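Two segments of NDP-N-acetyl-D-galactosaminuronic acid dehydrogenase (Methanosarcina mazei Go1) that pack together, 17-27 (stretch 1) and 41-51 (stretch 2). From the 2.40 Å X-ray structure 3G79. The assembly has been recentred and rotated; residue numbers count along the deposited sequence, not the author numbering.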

# COMPACT_ATOMS: atom_id res chain seq x y z
N PRO A 17 -42.42 4.91 1.60
CA PRO A 17 -41.19 5.31 2.25
C PRO A 17 -41.09 4.88 3.74
O PRO A 17 -42.12 4.82 4.42
CB PRO A 17 -41.21 6.84 2.14
CG PRO A 17 -42.62 7.19 1.74
CD PRO A 17 -43.11 6.04 0.96
N ILE A 18 -39.86 4.61 4.20
CA ILE A 18 -39.57 4.19 5.56
C ILE A 18 -40.02 5.28 6.50
O ILE A 18 -39.67 6.44 6.32
CB ILE A 18 -38.09 4.00 5.74
CG1 ILE A 18 -37.61 2.75 5.02
CG2 ILE A 18 -37.73 3.84 7.19
CD1 ILE A 18 -36.11 2.71 4.85
N LYS A 19 -40.81 4.90 7.50
CA LYS A 19 -41.32 5.87 8.45
C LYS A 19 -41.13 5.42 9.88
O LYS A 19 -41.00 6.25 10.78
CB LYS A 19 -42.82 6.12 8.22
CG LYS A 19 -43.13 7.04 7.06
CD LYS A 19 -42.81 8.48 7.36
CE LYS A 19 -42.78 9.28 6.08
NZ LYS A 19 -42.09 10.61 6.20
N LYS A 20 -41.18 4.11 10.11
CA LYS A 20 -41.00 3.60 11.46
C LYS A 20 -39.83 2.66 11.45
O LYS A 20 -39.81 1.69 10.69
CB LYS A 20 -42.26 2.89 12.03
CG LYS A 20 -43.52 3.78 12.15
CD LYS A 20 -44.30 3.55 13.47
CE LYS A 20 -45.78 3.93 13.29
NZ LYS A 20 -46.44 3.01 12.30
N ILE A 21 -38.90 2.92 12.35
CA ILE A 21 -37.61 2.26 12.39
C ILE A 21 -37.43 1.66 13.77
O ILE A 21 -37.92 2.18 14.73
CB ILE A 21 -36.49 3.30 12.08
CG1 ILE A 21 -36.64 3.79 10.64
CG2 ILE A 21 -35.09 2.72 12.32
CD1 ILE A 21 -35.70 4.93 10.28
N GLY A 22 -36.70 0.56 13.87
CA GLY A 22 -36.45 -0.04 15.17
C GLY A 22 -34.97 -0.24 15.28
O GLY A 22 -34.31 -0.53 14.28
N VAL A 23 -34.41 -0.02 16.47
CA VAL A 23 -33.02 -0.45 16.71
C VAL A 23 -32.95 -1.44 17.86
O VAL A 23 -33.56 -1.22 18.92
CB VAL A 23 -32.10 0.73 16.92
CG1 VAL A 23 -30.71 0.26 17.14
CG2 VAL A 23 -32.15 1.64 15.70
N LEU A 24 -32.26 -2.55 17.62
CA LEU A 24 -32.01 -3.53 18.66
C LEU A 24 -30.57 -3.40 19.09
O LEU A 24 -29.66 -3.43 18.23
CB LEU A 24 -32.22 -4.96 18.15
CG LEU A 24 -33.58 -5.63 18.17
CD1 LEU A 24 -34.34 -5.25 16.96
CD2 LEU A 24 -33.38 -7.12 18.20
N GLY A 25 -30.35 -3.28 20.40
CA GLY A 25 -28.98 -3.14 20.92
C GLY A 25 -28.76 -1.75 21.49
O GLY A 25 -28.14 -0.86 20.84
N MET A 26 -29.25 -1.55 22.71
CA MET A 26 -29.09 -0.26 23.34
C MET A 26 -27.69 -0.07 23.97
O MET A 26 -27.53 0.11 25.18
CB MET A 26 -30.26 0.04 24.28
CG MET A 26 -31.61 0.25 23.55
SD MET A 26 -31.66 1.51 22.22
CE MET A 26 -32.60 2.70 23.00
N GLY A 27 -26.66 -0.09 23.11
CA GLY A 27 -25.25 -0.00 23.53
C GLY A 27 -24.53 1.24 23.04
O GLY A 27 -25.16 2.22 22.61
N PRO A 41 -35.85 14.54 10.36
CA PRO A 41 -37.22 14.81 9.98
C PRO A 41 -37.35 13.93 8.76
O PRO A 41 -36.34 13.63 8.15
CB PRO A 41 -37.19 16.28 9.53
CG PRO A 41 -35.79 16.80 9.89
CD PRO A 41 -34.92 15.59 9.88
N CYS A 42 -38.54 13.51 8.39
CA CYS A 42 -38.64 12.42 7.37
C CYS A 42 -38.86 11.06 8.02
O CYS A 42 -39.63 10.30 7.50
CB CYS A 42 -37.56 12.41 6.24
SG CYS A 42 -36.26 11.05 6.20
N PHE A 43 -38.25 10.77 9.16
CA PHE A 43 -38.65 9.56 9.93
C PHE A 43 -39.64 9.97 11.03
O PHE A 43 -39.61 11.12 11.46
CB PHE A 43 -37.44 8.79 10.47
CG PHE A 43 -36.51 8.25 9.38
CD1 PHE A 43 -37.03 7.60 8.28
CD2 PHE A 43 -35.13 8.40 9.47
CE1 PHE A 43 -36.20 7.11 7.30
CE2 PHE A 43 -34.26 7.92 8.47
CZ PHE A 43 -34.82 7.28 7.39
N GLU A 44 -40.54 9.09 11.44
CA GLU A 44 -41.60 9.51 12.38
C GLU A 44 -41.29 9.11 13.82
O GLU A 44 -41.49 9.90 14.75
CB GLU A 44 -42.99 8.97 11.99
CG GLU A 44 -43.69 9.72 10.84
CD GLU A 44 -44.95 9.02 10.29
OE1 GLU A 44 -45.52 9.54 9.30
OE2 GLU A 44 -45.37 7.96 10.83
N LYS A 45 -40.84 7.87 14.00
CA LYS A 45 -40.75 7.26 15.31
C LYS A 45 -39.85 6.06 15.24
O LYS A 45 -40.02 5.19 14.36
CB LYS A 45 -42.13 6.84 15.85
CG LYS A 45 -42.04 6.03 17.17
CD LYS A 45 -43.33 6.08 18.01
CE LYS A 45 -43.26 7.12 19.14
NZ LYS A 45 -42.19 6.76 20.10
N VAL A 46 -38.89 6.04 16.16
CA VAL A 46 -37.94 4.95 16.29
C VAL A 46 -38.20 4.25 17.62
O VAL A 46 -38.47 4.89 18.63
CB VAL A 46 -36.49 5.50 16.24
CG1 VAL A 46 -35.44 4.40 16.53
CG2 VAL A 46 -36.23 6.25 14.88
N LEU A 47 -38.12 2.93 17.60
CA LEU A 47 -38.18 2.13 18.80
C LEU A 47 -36.81 1.57 19.03
O LEU A 47 -36.17 1.09 18.09
CB LEU A 47 -39.16 0.98 18.60
CG LEU A 47 -40.64 1.32 18.36
CD1 LEU A 47 -41.41 0.08 18.04
CD2 LEU A 47 -41.31 2.03 19.55
N GLY A 48 -36.34 1.66 20.27
CA GLY A 48 -35.14 0.98 20.70
C GLY A 48 -35.52 -0.20 21.60
O GLY A 48 -36.35 -0.08 22.55
N PHE A 49 -34.90 -1.33 21.34
CA PHE A 49 -35.28 -2.56 21.96
C PHE A 49 -34.28 -2.99 23.03
O PHE A 49 -33.08 -3.18 22.75
CB PHE A 49 -35.55 -3.62 20.89
CG PHE A 49 -36.80 -3.33 20.11
CD1 PHE A 49 -38.05 -3.67 20.63
CD2 PHE A 49 -36.73 -2.63 18.89
CE1 PHE A 49 -39.20 -3.35 19.95
CE2 PHE A 49 -37.87 -2.30 18.22
CZ PHE A 49 -39.10 -2.64 18.74
N GLN A 50 -34.82 -3.09 24.26
CA GLN A 50 -34.13 -3.60 25.46
C GLN A 50 -34.96 -4.56 26.36
O GLN A 50 -36.07 -4.23 26.79
CB GLN A 50 -33.69 -2.44 26.35
CG GLN A 50 -32.20 -2.31 26.51
CD GLN A 50 -31.56 -3.51 27.17
OE1 GLN A 50 -30.42 -3.85 26.86
NE2 GLN A 50 -32.28 -4.15 28.04
N ARG A 51 -34.42 -5.74 26.66
CA ARG A 51 -34.93 -6.60 27.75
C ARG A 51 -34.80 -5.88 29.12
O ARG A 51 -34.00 -4.96 29.26
CB ARG A 51 -34.06 -7.87 27.79
CG ARG A 51 -34.76 -9.22 28.03
CD ARG A 51 -33.87 -10.16 28.84
NE ARG A 51 -33.54 -11.44 28.18
CZ ARG A 51 -32.44 -11.69 27.45
NH1 ARG A 51 -31.53 -10.74 27.23
NH2 ARG A 51 -32.26 -12.90 26.93
O HOH W 1 -29.92 -3.82 24.14

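Two strands, 20-24 and 45-49, lie side by side and run in the same direction. Their axes diverge by 19° and come within 4.5 Å of each other. The register is regular: Lys20 pairs with Lys45, Ile21 with Val46, Gly22 with Leu47, Val23 with Gly48 and Leu24 with Phe49. The pairing is that of a parallel sheet, in which alternate residues of stretch 1 use both N and O to bond stretch 2.

Ile21 and Val23 do this work. Ile21 N donates to Lys45 O at 3.2 Å, and Leu47 N donates to Ile21 O at 3.0 Å. One step on, Val23 N donates to Leu47 O at 2.6 Å, and Phe49 N donates to Val23 O at 2.8 Å. Before the strands begin, Glu44 N already donates to Lys19 O at 3.0 Å. The same carbonyls also receive CA-H contacts. Gly22 CA lies 3.1 Å from Leu47 O, and Gly48 CA lies 3.2 Å from Val23 O.

Side chains alternate between the two faces. Ile21, Val23 and Val46 share one face, where Ile21 CB is 4.1 Å from Val46 CG2. The end of Ile21 reaches the ring of Phe43. Ile21 CD1 sits 3.4 Å from the centroid of the Phe43 ring, almost on the ring normal, so a methyl group lies over the ring face in a CH-pi contact. Ile18 adds a further apolar contact, with Ile18 CG2 3.6 Å from Phe43 CE1.

Gly48 leaves room on this face for Met26. Met26 SD is 3.8 Å from Gly48 CA, and a CB on Gly48 would clash with Met26 CE.

The opposite face carries Lys20, Leu24, Lys45, Leu47 and Phe49. Leu24 CG packs 3.9 Å from Phe49 CB. Gly22 CA lies at the edge of the Phe49 ring, 4.1 Å from Phe49 CE2. A CB on Gly22 would point to this face and come tightly against that same ring atom.

Polar contacts finish the two ends. Near the start, the long side chain of Lys19 folds so that Lys19 NZ donates to Cys42 O at 2.8 Å, placing its charged amine on a backbone carbonyl. The aliphatic part of Lys19 passes Glu44, with Lys19 CD 3.5 Å from Glu44 OE1. Past the strands, Met26 CB meets Gln50 CG at 3.8 Å. A water bridges the same two residues: it accepts from Met26 N and donates to Gln50 OE1, its oxygen 2.8 Å from each of these atoms.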